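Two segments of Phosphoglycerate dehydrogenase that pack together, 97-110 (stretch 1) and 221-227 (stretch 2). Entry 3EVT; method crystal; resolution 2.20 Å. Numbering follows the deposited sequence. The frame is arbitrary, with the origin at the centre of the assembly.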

ATOM      1  N   ALA A  97      -9.582  -7.027  -0.786  1.00 41.32           N
ATOM      2  CA  ALA A  97     -10.417  -5.828  -0.912  1.00 40.46           C
ATOM      3  C   ALA A  97     -10.652  -5.123   0.416  1.00 40.04           C
ATOM      4  O   ALA A  97     -10.563  -3.923   0.490  1.00 40.37           O
ATOM      5  CB  ALA A  97     -11.782  -6.126  -1.599  1.00 39.45           C
ATOM      6  N   ILE A  98     -10.996  -5.879   1.449  1.00 40.15           N
ATOM      7  CA  ILE A  98     -11.235  -5.316   2.759  1.00 40.09           C
ATOM      8  C   ILE A  98      -9.960  -4.664   3.308  1.00 39.67           C
ATOM      9  O   ILE A  98      -9.991  -3.611   3.927  1.00 39.68           O
ATOM     10  CB  ILE A  98     -11.657  -6.416   3.728  1.00 40.30           C
ATOM     11  CG1 ILE A  98     -13.002  -7.010   3.323  1.00 39.73           C
ATOM     12  CG2 ILE A  98     -11.603  -5.908   5.153  1.00 40.04           C
ATOM     13  CD1 ILE A  98     -13.305  -8.447   4.052  1.00 37.01           C
ATOM     14  N   SER A  99      -8.819  -5.267   3.058  1.00 39.12           N
ATOM     15  CA  SER A  99      -7.596  -4.622   3.477  1.00 40.64           C
ATOM     16  C   SER A  99      -7.366  -3.285   2.785  1.00 40.47           C
ATOM     17  O   SER A  99      -6.936  -2.297   3.432  1.00 41.41           O
ATOM     18  CB  SER A  99      -6.420  -5.532   3.189  1.00 40.61           C
ATOM     19  OG  SER A  99      -6.469  -6.602   4.098  1.00 48.31           O
ATOM     20  N   GLU A 100      -7.599  -3.251   1.472  1.00 39.54           N
ATOM     21  CA  GLU A 100      -7.539  -1.980   0.717  1.00 39.82           C
ATOM     22  C   GLU A 100      -8.467  -0.885   1.283  1.00 39.45           C
ATOM     23  O   GLU A 100      -8.083   0.277   1.378  1.00 39.50           O
ATOM     24  CB  GLU A 100      -7.854  -2.218  -0.771  1.00 40.06           C
ATOM     25  CG  GLU A 100      -6.706  -2.961  -1.520  1.00 39.87           C
ATOM     26  CD  GLU A 100      -6.843  -2.805  -3.024  1.00 42.03           C
ATOM     27  OE1 GLU A 100      -7.591  -1.860  -3.439  1.00 38.56           O
ATOM     28  OE2 GLU A 100      -6.188  -3.593  -3.772  1.00 43.81           O
ATOM     29  N   SER A 101      -9.693  -1.245   1.671  1.00 39.70           N
ATOM     30  CA  SER A 101     -10.578  -0.307   2.405  1.00 38.23           C
ATOM     31  C   SER A 101      -9.992   0.236   3.679  1.00 38.41           C
ATOM     32  O   SER A 101     -10.150   1.419   3.978  1.00 37.49           O
ATOM     33  CB  SER A 101     -11.898  -0.969   2.755  1.00 38.17           C
ATOM     34  OG  SER A 101     -12.597  -1.253   1.543  1.00 39.97           O
ATOM     35  N   VAL A 102      -9.324  -0.608   4.459  1.00 38.59           N
ATOM     36  CA  VAL A 102      -8.681  -0.077   5.680  1.00 38.51           C
ATOM     37  C   VAL A 102      -7.536   0.887   5.307  1.00 39.02           C
ATOM     38  O   VAL A 102      -7.400   1.979   5.878  1.00 39.24           O
ATOM     39  CB  VAL A 102      -8.187  -1.193   6.592  1.00 37.77           C
ATOM     40  CG1 VAL A 102      -7.464  -0.590   7.837  1.00 37.18           C
ATOM     41  CG2 VAL A 102      -9.387  -2.060   7.020  1.00 38.51           C
ATOM     42  N   LEU A 103      -6.708   0.503   4.349  1.00 39.22           N
ATOM     43  CA  LEU A 103      -5.592   1.379   3.951  1.00 38.64           C
ATOM     44  C   LEU A 103      -6.162   2.725   3.484  1.00 38.82           C
ATOM     45  O   LEU A 103      -5.584   3.785   3.755  1.00 38.78           O
ATOM     46  CB  LEU A 103      -4.742   0.724   2.846  1.00 38.82           C
ATOM     47  CG  LEU A 103      -4.000  -0.604   3.124  1.00 40.14           C
ATOM     48  CD1 LEU A 103      -3.395  -1.107   1.809  1.00 42.93           C
ATOM     49  CD2 LEU A 103      -2.896  -0.437   4.182  1.00 42.22           C
ATOM     50  N   ALA A 104      -7.306   2.665   2.789  1.00 37.78           N
ATOM     51  CA  ALA A 104      -7.952   3.824   2.209  1.00 37.75           C
ATOM     52  C   ALA A 104      -8.415   4.761   3.297  1.00 38.29           C
ATOM     53  O   ALA A 104      -8.267   5.994   3.187  1.00 39.28           O
ATOM     54  CB  ALA A 104      -9.155   3.372   1.333  1.00 37.41           C
ATOM     55  N   ALA A 105      -8.984   4.193   4.356  1.00 37.60           N
ATOM     56  CA  ALA A 105      -9.447   5.002   5.447  1.00 37.67           C
ATOM     57  C   ALA A 105      -8.253   5.727   6.087  1.00 38.06           C
ATOM     58  O   ALA A 105      -8.331   6.915   6.396  1.00 39.48           O
ATOM     59  CB  ALA A 105     -10.186   4.114   6.469  1.00 37.14           C
ATOM     60  N   MET A 106      -7.161   4.995   6.296  1.00 38.52           N
ATOM     61  CA  MET A 106      -6.004   5.488   7.021  1.00 38.91           C
ATOM     62  C   MET A 106      -5.280   6.520   6.178  1.00 39.27           C
ATOM     63  O   MET A 106      -4.925   7.588   6.674  1.00 40.56           O
ATOM     64  CB  MET A 106      -5.022   4.329   7.407  1.00 38.87           C
ATOM     65  CG  MET A 106      -5.516   3.289   8.458  1.00 36.42           C
ATOM     66  SD  MET A 106      -4.231   2.119   9.060  1.00 30.33           S
ATOM     67  CE  MET A 106      -3.807   1.234   7.596  1.00 36.81           C
ATOM     68  N   LEU A 107      -5.027   6.199   4.914  1.00 39.41           N
ATOM     69  CA  LEU A 107      -4.351   7.144   3.977  1.00 38.99           C
ATOM     70  C   LEU A 107      -5.134   8.415   3.680  1.00 39.29           C
ATOM     71  O   LEU A 107      -4.574   9.526   3.641  1.00 38.11           O
ATOM     72  CB  LEU A 107      -4.007   6.446   2.661  1.00 39.28           C
ATOM     73  CG  LEU A 107      -2.788   5.539   2.798  1.00 38.68           C
ATOM     74  CD1 LEU A 107      -2.761   4.410   1.674  1.00 36.73           C
ATOM     75  CD2 LEU A 107      -1.530   6.388   2.794  1.00 35.15           C
ATOM     76  N   SER A 108      -6.438   8.295   3.480  1.00 39.80           N
ATOM     77  CA  SER A 108      -7.162   9.507   3.178  1.00 42.34           C
ATOM     78  C   SER A 108      -7.159  10.486   4.333  1.00 41.84           C
ATOM     79  O   SER A 108      -7.140  11.673   4.093  1.00 42.42           O
ATOM     80  CB  SER A 108      -8.578   9.246   2.700  1.00 43.53           C
ATOM     81  OG  SER A 108      -9.377   8.777   3.731  1.00 48.16           O
ATOM     82  N   VAL A 109      -7.124   9.978   5.569  1.00 41.75           N
ATOM     83  CA  VAL A 109      -6.911  10.790   6.765  1.00 40.95           C
ATOM     84  C   VAL A 109      -5.507  11.350   6.883  1.00 40.33           C
ATOM     85  O   VAL A 109      -5.382  12.551   6.828  1.00 39.71           O
ATOM     86  CB  VAL A 109      -7.324  10.067   8.051  1.00 41.52           C
ATOM     87  CG1 VAL A 109      -6.681  10.754   9.318  1.00 41.13           C
ATOM     88  CG2 VAL A 109      -8.859  10.041   8.137  1.00 41.85           C
ATOM     89  N   VAL A 110      -4.458  10.518   6.981  1.00 40.19           N
ATOM     90  CA  VAL A 110      -3.111  11.065   7.252  1.00 40.72           C
ATOM     91  C   VAL A 110      -2.508  11.835   6.084  1.00 41.04           C
ATOM     92  O   VAL A 110      -1.680  12.722   6.300  1.00 41.77           O
ATOM     93  CB  VAL A 110      -2.064  10.037   7.775  1.00 39.76           C
ATOM     94  CG1 VAL A 110      -2.566   9.377   9.008  1.00 39.13           C
ATOM     95  CG2 VAL A 110      -1.696   9.016   6.677  1.00 40.12           C
ATOM     96  N   PRO A 221      -5.133   7.613  18.806  1.00 45.35           N
ATOM     97  CA  PRO A 221      -5.153   6.841  17.544  1.00 45.57           C
ATOM     98  C   PRO A 221      -6.463   6.984  16.751  1.00 44.66           C
ATOM     99  O   PRO A 221      -7.439   7.556  17.222  1.00 44.46           O
ATOM    100  CB  PRO A 221      -4.977   5.396  18.017  1.00 45.07           C
ATOM    101  CG  PRO A 221      -5.780   5.407  19.329  1.00 45.95           C
ATOM    102  CD  PRO A 221      -5.486   6.789  19.969  1.00 44.49           C
ATOM    103  N   MET A 222      -6.454   6.487  15.518  1.00 44.48           N
ATOM    104  CA  MET A 222      -7.648   6.455  14.696  1.00 42.96           C
ATOM    105  C   MET A 222      -8.301   5.045  14.877  1.00 43.72           C
ATOM    106  O   MET A 222      -7.603   4.013  14.891  1.00 43.98           O
ATOM    107  CB  MET A 222      -7.255   6.747  13.232  1.00 41.97           C
ATOM    108  CG  MET A 222      -8.388   6.608  12.182  1.00 37.90           C
ATOM    109  SD  MET A 222      -7.890   6.963  10.473  1.00 30.53           S
ATOM    110  CE  MET A 222      -9.528   6.789   9.763  1.00 34.29           C
ATOM    111  N   LEU A 223      -9.623   4.998  15.051  1.00 42.86           N
ATOM    112  CA  LEU A 223     -10.285   3.715  15.247  1.00 43.20           C
ATOM    113  C   LEU A 223     -10.986   3.314  13.974  1.00 42.58           C
ATOM    114  O   LEU A 223     -11.691   4.143  13.386  1.00 42.95           O
ATOM    115  CB  LEU A 223     -11.299   3.752  16.403  1.00 43.61           C
ATOM    116  CG  LEU A 223     -12.123   2.444  16.525  1.00 42.18           C
ATOM    117  CD1 LEU A 223     -11.261   1.304  17.134  1.00 44.36           C
ATOM    118  CD2 LEU A 223     -13.328   2.704  17.395  1.00 40.43           C
ATOM    119  N   ILE A 224     -10.800   2.062  13.534  1.00 41.86           N
ATOM    120  CA  ILE A 224     -11.470   1.617  12.323  1.00 41.92           C
ATOM    121  C   ILE A 224     -12.230   0.346  12.583  1.00 42.14           C
ATOM    122  O   ILE A 224     -11.652  -0.616  13.062  1.00 43.20           O
ATOM    123  CB  ILE A 224     -10.477   1.409  11.150  1.00 41.54           C
ATOM    124  CG1 ILE A 224      -9.770   2.747  10.814  1.00 41.19           C
ATOM    125  CG2 ILE A 224     -11.250   0.848   9.917  1.00 42.06           C
ATOM    126  CD1 ILE A 224      -8.388   2.615  10.445  1.00 37.72           C
ATOM    127  N   ASN A 225     -13.514   0.313  12.238  1.00 42.87           N
ATOM    128  CA  ASN A 225     -14.320  -0.892  12.492  1.00 43.22           C
ATOM    129  C   ASN A 225     -14.781  -1.556  11.214  1.00 43.19           C
ATOM    130  O   ASN A 225     -15.615  -1.033  10.483  1.00 43.68           O
ATOM    131  CB  ASN A 225     -15.564  -0.607  13.380  1.00 43.23           C
ATOM    132  CG  ASN A 225     -16.190  -1.892  13.894  1.00 44.03           C
ATOM    133  OD1 ASN A 225     -15.649  -2.981  13.662  1.00 42.00           O
ATOM    134  ND2 ASN A 225     -17.309  -1.784  14.603  1.00 45.81           N
ATOM    135  N   ILE A 226     -14.242  -2.728  10.941  1.00 44.96           N
ATOM    136  CA  ILE A 226     -14.681  -3.505   9.800  1.00 45.34           C
ATOM    137  C   ILE A 226     -15.068  -4.872  10.371  1.00 46.22           C
ATOM    138  O   ILE A 226     -15.062  -5.862   9.676  1.00 46.46           O
ATOM    139  CB  ILE A 226     -13.562  -3.660   8.745  1.00 45.62           C
ATOM    140  CG1 ILE A 226     -12.240  -4.030   9.423  1.00 47.37           C
ATOM    141  CG2 ILE A 226     -13.395  -2.383   7.905  1.00 43.00           C
ATOM    142  CD1 ILE A 226     -11.319  -4.840   8.564  1.00 50.38           C
ATOM    143  N   GLY A 227     -15.370  -4.927  11.666  1.00 47.48           N
ATOM    144  CA  GLY A 227     -15.812  -6.177  12.303  1.00 47.87           C
ATOM    145  C   GLY A 227     -17.316  -6.125  12.215  1.00 48.71           C
ATOM    146  O   GLY A 227     -17.854  -6.180  11.103  1.00 49.07           O
TER

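No hydrogen bond crosses the contact between this helix and strand, and side-chain packing, mostly apolar, over 350 Å² of buried surface does the work. The two axes run nearly antiparallel, at 154°, and come no closer than 9.9 Å, a gap that side chains must fill. The strand fills it by alternation. Met 222, Ile 224 and Ile 226, just past the strand's end, direct their CA-to-CB bonds toward the helix, while Leu 223 and Asn 225 make no contact with it.

Isoleucine methyls form one end of the seam. CD1 of Ile 226 lies 3.6 Å from CG2 of Ile 98 and 3.7 Å from CG2 of Val 102, so one methyl touches residues a helical turn apart. CD1 of Ile 224 does likewise one step on, 3.6 Å from CG of Met 106 and 4.2 Å from CG1 of Val 102. Val 102 thus packs against both isoleucines.

Methionine governs the other end. Met 222 is extended, with all three chi angles t, and its CE reaches CG2 of Val 109 at 3.7 Å. The same CE sits 3.6 Å from O of Ala 105 and 4.3 Å from its CB; the small alanine side chain lets the thioether tip lie near the helix backbone. SD of Met 222 is also 4.2 Å from CA of Met 106, whose own side chain starts sideways and leads away at its end.

The hydrogen bonds named here run within each stretch, not across the seam. Backbone bonds hold the helix, with Val 109 N to Ala 105 O weak at 3.4 Å. Past the strand, Gly 227 N donates to Asn 225 OD1 at 2.8 Å. The rule is simple: alternate residues at 222, 224 and 226 reach toward a helix face made of Ile 98, Val 102, Ala 105, Met 106 and Val 109.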